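Long-range contact in ABC transporter periplasmic peptide-binding protein (Pseudoalteromonas, PDB 4QFL), which binds dipeptides such as Ala-Phe in the periplasm, probably handing them to an ABC transporter for uptake: residues S336-N350 and R483-E496. Residues are numbered along the deposited sequence; the frame is centred on the assembly and turned at random.
Sequences SILPPTSWAFEPQKN and RKQYYDAAQSMIIE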
loop_
_atom_site.group_PDB
_atom_site.type_symbol
_atom_site.label_atom_id
_atom_site.label_comp_id
_atom_site.label_asym_id
_atom_site.label_seq_id
_atom_site.Cartn_x
_atom_site.Cartn_y
_atom_site.Cartn_z
ATOM N N SER A 336 8.146 -17.542 -2.553
ATOM C CA SER A 336 8.987 -16.442 -2.986
ATOM C C SER A 336 8.355 -15.209 -2.377
ATOM O O SER A 336 7.249 -15.293 -1.863
ATOM C CB SER A 336 8.959 -16.326 -4.505
ATOM O OG SER A 336 9.549 -15.104 -4.912
ATOM N N ILE A 337 9.026 -14.063 -2.418
ATOM C CA ILE A 337 8.358 -12.837 -1.988
ATOM C C ILE A 337 7.127 -12.543 -2.874
ATOM O O ILE A 337 6.112 -12.006 -2.408
ATOM C CB ILE A 337 9.324 -11.612 -1.902
ATOM C CG1 ILE A 337 8.617 -10.447 -1.200
ATOM C CG2 ILE A 337 9.821 -11.191 -3.280
ATOM C CD1 ILE A 337 9.469 -9.237 -0.948
ATOM N N LEU A 338 7.202 -12.931 -4.140
ATOM C CA LEU A 338 6.120 -12.663 -5.076
ATOM C C LEU A 338 5.021 -13.700 -4.939
ATOM O O LEU A 338 5.311 -14.890 -4.836
ATOM C CB LEU A 338 6.639 -12.675 -6.522
ATOM C CG LEU A 338 7.607 -11.557 -6.911
ATOM C CD1 LEU A 338 7.966 -11.604 -8.409
ATOM C CD2 LEU A 338 7.029 -10.207 -6.522
ATOM N N PRO A 339 3.753 -13.253 -4.946
ATOM C CA PRO A 339 2.618 -14.185 -4.957
ATOM C C PRO A 339 2.607 -14.935 -6.282
ATOM O O PRO A 339 3.128 -14.412 -7.265
ATOM C CB PRO A 339 1.405 -13.259 -4.844
ATOM C CG PRO A 339 1.880 -11.933 -5.355
ATOM C CD PRO A 339 3.318 -11.844 -4.949
ATOM N N PRO A 340 2.039 -16.151 -6.309
ATOM C CA PRO A 340 2.090 -16.993 -7.506
ATOM C C PRO A 340 1.328 -16.404 -8.675
ATOM O O PRO A 340 1.503 -16.890 -9.788
ATOM C CB PRO A 340 1.435 -18.304 -7.046
ATOM C CG PRO A 340 0.596 -17.922 -5.885
ATOM C CD PRO A 340 1.358 -16.824 -5.193
ATOM N N THR A 341 0.521 -15.370 -8.431
ATOM C CA THR A 341 -0.216 -14.701 -9.498
ATOM C C THR A 341 0.556 -13.550 -10.142
ATOM O O THR A 341 0.103 -12.967 -11.123
ATOM C CB THR A 341 -1.582 -14.178 -9.016
ATOM O OG1 THR A 341 -1.431 -13.535 -7.747
ATOM C CG2 THR A 341 -2.586 -15.324 -8.884
ATOM N N SER A 342 1.725 -13.228 -9.593
ATOM C CA SER A 342 2.604 -12.239 -10.203
ATOM C C SER A 342 3.241 -12.839 -11.455
ATOM O O SER A 342 3.669 -13.997 -11.443
ATOM C CB SER A 342 3.690 -11.806 -9.216
ATOM O OG SER A 342 4.658 -10.987 -9.837
ATOM N N TRP A 343 3.305 -12.071 -12.540
ATOM C CA TRP A 343 3.865 -12.646 -13.758
ATOM C C TRP A 343 5.340 -12.989 -13.633
ATOM O O TRP A 343 5.864 -13.800 -14.399
ATOM C CB TRP A 343 3.569 -11.816 -15.012
ATOM C CG TRP A 343 4.069 -10.387 -15.106
ATOM C CD1 TRP A 343 3.304 -9.265 -15.055
ATOM C CD2 TRP A 343 5.416 -9.939 -15.374
ATOM N NE1 TRP A 343 4.080 -8.148 -15.237
ATOM C CE2 TRP A 343 5.381 -8.529 -15.432
ATOM C CE3 TRP A 343 6.640 -10.588 -15.547
ATOM C CZ2 TRP A 343 6.528 -7.753 -15.660
ATOM C CZ3 TRP A 343 7.784 -9.816 -15.766
ATOM C CH2 TRP A 343 7.717 -8.417 -15.819
ATOM N N ALA A 344 6.006 -12.403 -12.649
ATOM C CA ALA A 344 7.419 -12.679 -12.438
ATOM C C ALA A 344 7.644 -13.756 -11.387
ATOM O O ALA A 344 8.785 -14.029 -11.013
ATOM C CB ALA A 344 8.163 -11.399 -12.049
ATOM N N PHE A 345 6.565 -14.369 -10.903
ATOM C CA PHE A 345 6.704 -15.308 -9.805
ATOM C C PHE A 345 7.597 -16.466 -10.192
ATOM O O PHE A 345 7.495 -17.007 -11.293
ATOM C CB PHE A 345 5.354 -15.839 -9.350
ATOM C CG PHE A 345 5.446 -17.056 -8.481
ATOM C CD1 PHE A 345 5.888 -16.965 -7.173
ATOM C CD2 PHE A 345 5.074 -18.297 -8.972
ATOM C CE1 PHE A 345 5.962 -18.086 -6.364
ATOM C CE2 PHE A 345 5.146 -19.424 -8.167
ATOM C CZ PHE A 345 5.590 -19.316 -6.861
ATOM N N GLU A 346 8.476 -16.835 -9.275
ATOM C CA GLU A 346 9.307 -18.009 -9.446
ATOM C C GLU A 346 9.555 -18.632 -8.089
ATOM O O GLU A 346 10.112 -17.997 -7.202
ATOM C CB GLU A 346 10.625 -17.639 -10.118
ATOM C CG GLU A 346 11.417 -18.829 -10.636
ATOM C CD GLU A 346 10.832 -19.456 -11.895
ATOM O OE1 GLU A 346 10.055 -18.797 -12.628
ATOM O OE2 GLU A 346 11.167 -20.630 -12.151
ATOM N N PRO A 347 9.129 -19.890 -7.919
ATOM C CA PRO A 347 9.254 -20.588 -6.634
ATOM C C PRO A 347 10.716 -20.817 -6.289
ATOM O O PRO A 347 11.512 -21.215 -7.139
ATOM C CB PRO A 347 8.530 -21.913 -6.879
ATOM C CG PRO A 347 8.564 -22.108 -8.351
ATOM C CD PRO A 347 8.554 -20.747 -8.972
ATOM N N GLN A 348 11.079 -20.560 -5.046
ATOM C CA GLN A 348 12.482 -20.572 -4.704
ATOM C C GLN A 348 12.900 -21.934 -4.198
ATOM O O GLN A 348 12.337 -22.449 -3.235
ATOM C CB GLN A 348 12.798 -19.460 -3.706
ATOM C CG GLN A 348 12.667 -18.097 -4.330
ATOM C CD GLN A 348 13.436 -17.999 -5.633
ATOM O OE1 GLN A 348 12.882 -17.651 -6.670
ATOM N NE2 GLN A 348 14.719 -18.308 -5.585
ATOM N N LYS A 349 13.883 -22.521 -4.874
ATOM C CA LYS A 349 14.346 -23.852 -4.529
ATOM C C LYS A 349 14.944 -23.861 -3.129
ATOM O O LYS A 349 15.032 -24.915 -2.503
ATOM C CB LYS A 349 15.373 -24.353 -5.547
ATOM C CG LYS A 349 15.706 -25.834 -5.418
ATOM C CD LYS A 349 17.081 -26.155 -6.008
ATOM C CE LYS A 349 17.389 -27.649 -5.924
ATOM N NZ LYS A 349 17.212 -28.196 -4.537
ATOM N N ASN A 350 15.344 -22.692 -2.632
ATOM C CA ASN A 350 16.036 -22.616 -1.341
ATOM C C ASN A 350 15.228 -22.126 -0.130
ATOM O O ASN A 350 15.808 -21.753 0.893
ATOM C CB ASN A 350 17.317 -21.790 -1.468
ATOM C CG ASN A 350 18.435 -22.556 -2.146
ATOM O OD1 ASN A 350 18.367 -23.777 -2.289
ATOM N ND2 ASN A 350 19.476 -21.843 -2.559
ATOM N N ARG A 483 13.049 -8.613 -18.106
ATOM C CA ARG A 483 12.590 -8.206 -16.775
ATOM C C ARG A 483 12.542 -9.397 -15.823
ATOM O O ARG A 483 13.055 -9.341 -14.705
ATOM C CB ARG A 483 11.214 -7.521 -16.857
ATOM C CG ARG A 483 11.209 -6.229 -17.705
ATOM C CD ARG A 483 9.984 -5.367 -17.463
ATOM N NE ARG A 483 9.968 -4.847 -16.099
ATOM C CZ ARG A 483 8.900 -4.334 -15.500
ATOM N NH1 ARG A 483 7.743 -4.259 -16.144
ATOM N NH2 ARG A 483 8.996 -3.896 -14.249
ATOM N N LYS A 484 11.941 -10.493 -16.268
ATOM C CA LYS A 484 11.795 -11.644 -15.386
ATOM C C LYS A 484 13.130 -12.292 -15.007
ATOM O O LYS A 484 13.280 -12.820 -13.911
ATOM C CB LYS A 484 10.829 -12.680 -15.947
ATOM C CG LYS A 484 10.514 -13.761 -14.921
ATOM C CD LYS A 484 9.768 -14.948 -15.520
ATOM C CE LYS A 484 10.041 -16.234 -14.723
ATOM N NZ LYS A 484 9.248 -16.268 -13.480
ATOM N N GLN A 485 14.107 -12.239 -15.902
ATOM C CA GLN A 485 15.445 -12.731 -15.571
ATOM C C GLN A 485 15.990 -12.012 -14.355
ATOM O O GLN A 485 16.494 -12.620 -13.412
ATOM C CB GLN A 485 16.401 -12.504 -16.733
ATOM C CG GLN A 485 16.318 -13.555 -17.803
ATOM C CD GLN A 485 17.354 -13.338 -18.869
ATOM O OE1 GLN A 485 17.583 -12.205 -19.300
ATOM N NE2 GLN A 485 18.013 -14.416 -19.287
ATOM N N TYR A 486 15.885 -10.694 -14.385
ATOM C CA TYR A 486 16.324 -9.898 -13.256
ATOM C C TYR A 486 15.439 -10.129 -12.035
ATOM O O TYR A 486 15.941 -10.280 -10.924
ATOM C CB TYR A 486 16.401 -8.419 -13.648
ATOM C CG TYR A 486 17.474 -8.186 -14.680
ATOM C CD1 TYR A 486 18.796 -8.511 -14.405
ATOM C CD2 TYR A 486 17.177 -7.668 -15.932
ATOM C CE1 TYR A 486 19.796 -8.320 -15.345
ATOM C CE2 TYR A 486 18.181 -7.471 -16.884
ATOM C CZ TYR A 486 19.487 -7.801 -16.579
ATOM O OH TYR A 486 20.498 -7.623 -17.500
ATOM N N TYR A 487 14.129 -10.183 -12.242
ATOM C CA TYR A 487 13.229 -10.471 -11.132
ATOM C C TYR A 487 13.468 -11.865 -10.579
ATOM O O TYR A 487 13.317 -12.085 -9.386
ATOM C CB TYR A 487 11.766 -10.245 -11.516
ATOM C CG TYR A 487 11.476 -8.785 -11.702
ATOM C CD1 TYR A 487 11.932 -7.853 -10.775
ATOM C CD2 TYR A 487 10.791 -8.321 -12.818
ATOM C CE1 TYR A 487 11.700 -6.504 -10.945
ATOM C CE2 TYR A 487 10.546 -6.968 -12.996
ATOM C CZ TYR A 487 11.008 -6.065 -12.058
ATOM O OH TYR A 487 10.775 -4.716 -12.225
ATOM N N ASP A 488 13.860 -12.804 -11.437
ATOM C CA ASP A 488 14.256 -14.119 -10.946
ATOM C C ASP A 488 15.449 -14.006 -10.004
ATOM O O ASP A 488 15.458 -14.587 -8.916
ATOM C CB ASP A 488 14.613 -15.058 -12.103
ATOM C CG ASP A 488 13.399 -15.544 -12.858
ATOM O OD1 ASP A 488 12.290 -15.425 -12.318
ATOM O OD2 ASP A 488 13.550 -16.056 -13.987
ATOM N N ALA A 489 16.465 -13.269 -10.433
ATOM C CA ALA A 489 17.676 -13.165 -9.642
ATOM C C ALA A 489 17.349 -12.455 -8.332
ATOM O O ALA A 489 17.934 -12.752 -7.286
ATOM C CB ALA A 489 18.763 -12.422 -10.426
ATOM N N ALA A 490 16.401 -11.522 -8.395
ATOM C CA ALA A 490 16.025 -10.742 -7.225
ATOM C C ALA A 490 15.338 -11.612 -6.181
ATOM O O ALA A 490 15.603 -11.497 -4.980
ATOM C CB ALA A 490 15.129 -9.586 -7.623
ATOM N N GLN A 491 14.435 -12.473 -6.635
ATOM C CA GLN A 491 13.715 -13.341 -5.717
ATOM C C GLN A 491 14.689 -14.278 -5.024
ATOM O O GLN A 491 14.566 -14.547 -3.828
ATOM C CB GLN A 491 12.636 -14.138 -6.448
ATOM C CG GLN A 491 11.480 -13.296 -6.901
ATOM C CD GLN A 491 10.578 -14.016 -7.874
ATOM O OE1 GLN A 491 9.646 -14.702 -7.472
ATOM N NE2 GLN A 491 10.841 -13.857 -9.158
ATOM N N SER A 492 15.661 -14.773 -5.781
ATOM C CA SER A 492 16.660 -15.687 -5.236
ATOM C C SER A 492 17.522 -15.046 -4.143
ATOM O O SER A 492 17.813 -15.669 -3.109
ATOM C CB SER A 492 17.543 -16.226 -6.355
ATOM O OG SER A 492 16.790 -17.073 -7.197
ATOM N N MET A 493 17.921 -13.802 -4.382
ATOM C CA MET A 493 18.786 -13.081 -3.463
ATOM C C MET A 493 18.079 -12.862 -2.138
ATOM O O MET A 493 18.668 -13.018 -1.072
ATOM C CB MET A 493 19.220 -11.750 -4.075
ATOM C CG MET A 493 20.393 -11.111 -3.357
ATOM S SD MET A 493 21.013 -9.601 -4.120
ATOM C CE MET A 493 21.567 -10.219 -5.695
ATOM N N ILE A 494 16.799 -12.520 -2.211
ATOM C CA ILE A 494 16.011 -12.300 -1.015
ATOM C C ILE A 494 15.978 -13.565 -0.146
ATOM O O ILE A 494 16.074 -13.487 1.078
ATOM C CB ILE A 494 14.604 -11.821 -1.386
ATOM C CG1 ILE A 494 14.690 -10.424 -2.007
ATOM C CG2 ILE A 494 13.701 -11.827 -0.169
ATOM C CD1 ILE A 494 13.381 -9.915 -2.628
ATOM N N ILE A 495 15.880 -14.729 -0.788
ATOM C CA ILE A 495 15.900 -16.003 -0.071
ATOM C C ILE A 495 17.287 -16.330 0.465
ATOM O O ILE A 495 17.414 -16.854 1.564
ATOM C CB ILE A 495 15.404 -17.175 -0.948
ATOM C CG1 ILE A 495 13.912 -17.031 -1.222
ATOM C CG2 ILE A 495 15.642 -18.507 -0.250
ATOM C CD1 ILE A 495 13.124 -16.636 -0.002
ATOM N N GLU A 496 18.317 -16.034 -0.323
ATOM C CA GLU A 496 19.698 -16.281 0.090
ATOM C C GLU A 496 20.056 -15.423 1.279
ATOM O O GLU A 496 20.634 -15.901 2.247
ATOM C CB GLU A 496 20.676 -15.951 -1.039
ATOM C CG GLU A 496 20.434 -16.679 -2.343
ATOM C CD GLU A 496 21.000 -18.087 -2.356
ATOM O OE1 GLU A 496 21.664 -18.440 -3.362
ATOM O OE2 GLU A 496 20.775 -18.839 -1.372
HETATM O O HOH W 1 11.980 -14.389 -3.218
#
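Q491 reaches out of helix 480-497 into the loop between strand 332-333 and helix 356-363 and bonds to three of its residues through one amide. Its OE1 accepts from S336 OG at 2.6 Å, in the carbonyl plane and on a lone pair, and from the backbone N of E346 at 3.0 Å, tilted 18° from that plane. NE2 gives one hydrogen to A344 O (2.8 Å) and the other to Y487 O one helical turn back, which lies almost exactly in the amide plane. With both ends engaged, the amide is fixed against rotation. The L338 side chain crosses that of Q491 at about a right angle, CD1 over a face of the amide, 3.6 Å from Q491 CD. Replacing Q491 by an alanine would probably cost S336 OG and the E346 N-H their acceptor, leave A344 O with the weak bond from K484 NZ, and open a gap beside L338 CD1.

K484 NZ forms a salt bridge with E346 OE1 at 2.8 Å, on the anti lone pair, and a weak, longer one, within the helix, with D488 OD1. W343 stands edge-on over one face of the R483 guanidinium, the planes 76° apart; the bend at chi3 (66°) brings this group forward along the helix, where NH2 donates to Y487 OH. The I337 side chain lies about 11 Å from the bound phenylalanine, outside the pocket itself. The Q491 bonds thus fix the middle of the loop, flanked by apolar contacts such as A344 CB on Y487 CB (3.8 Å) and Q348 CG on I495 CG1 (3.5 Å), and K484 probably offsets the repulsion between the E346 and D488 carboxylates.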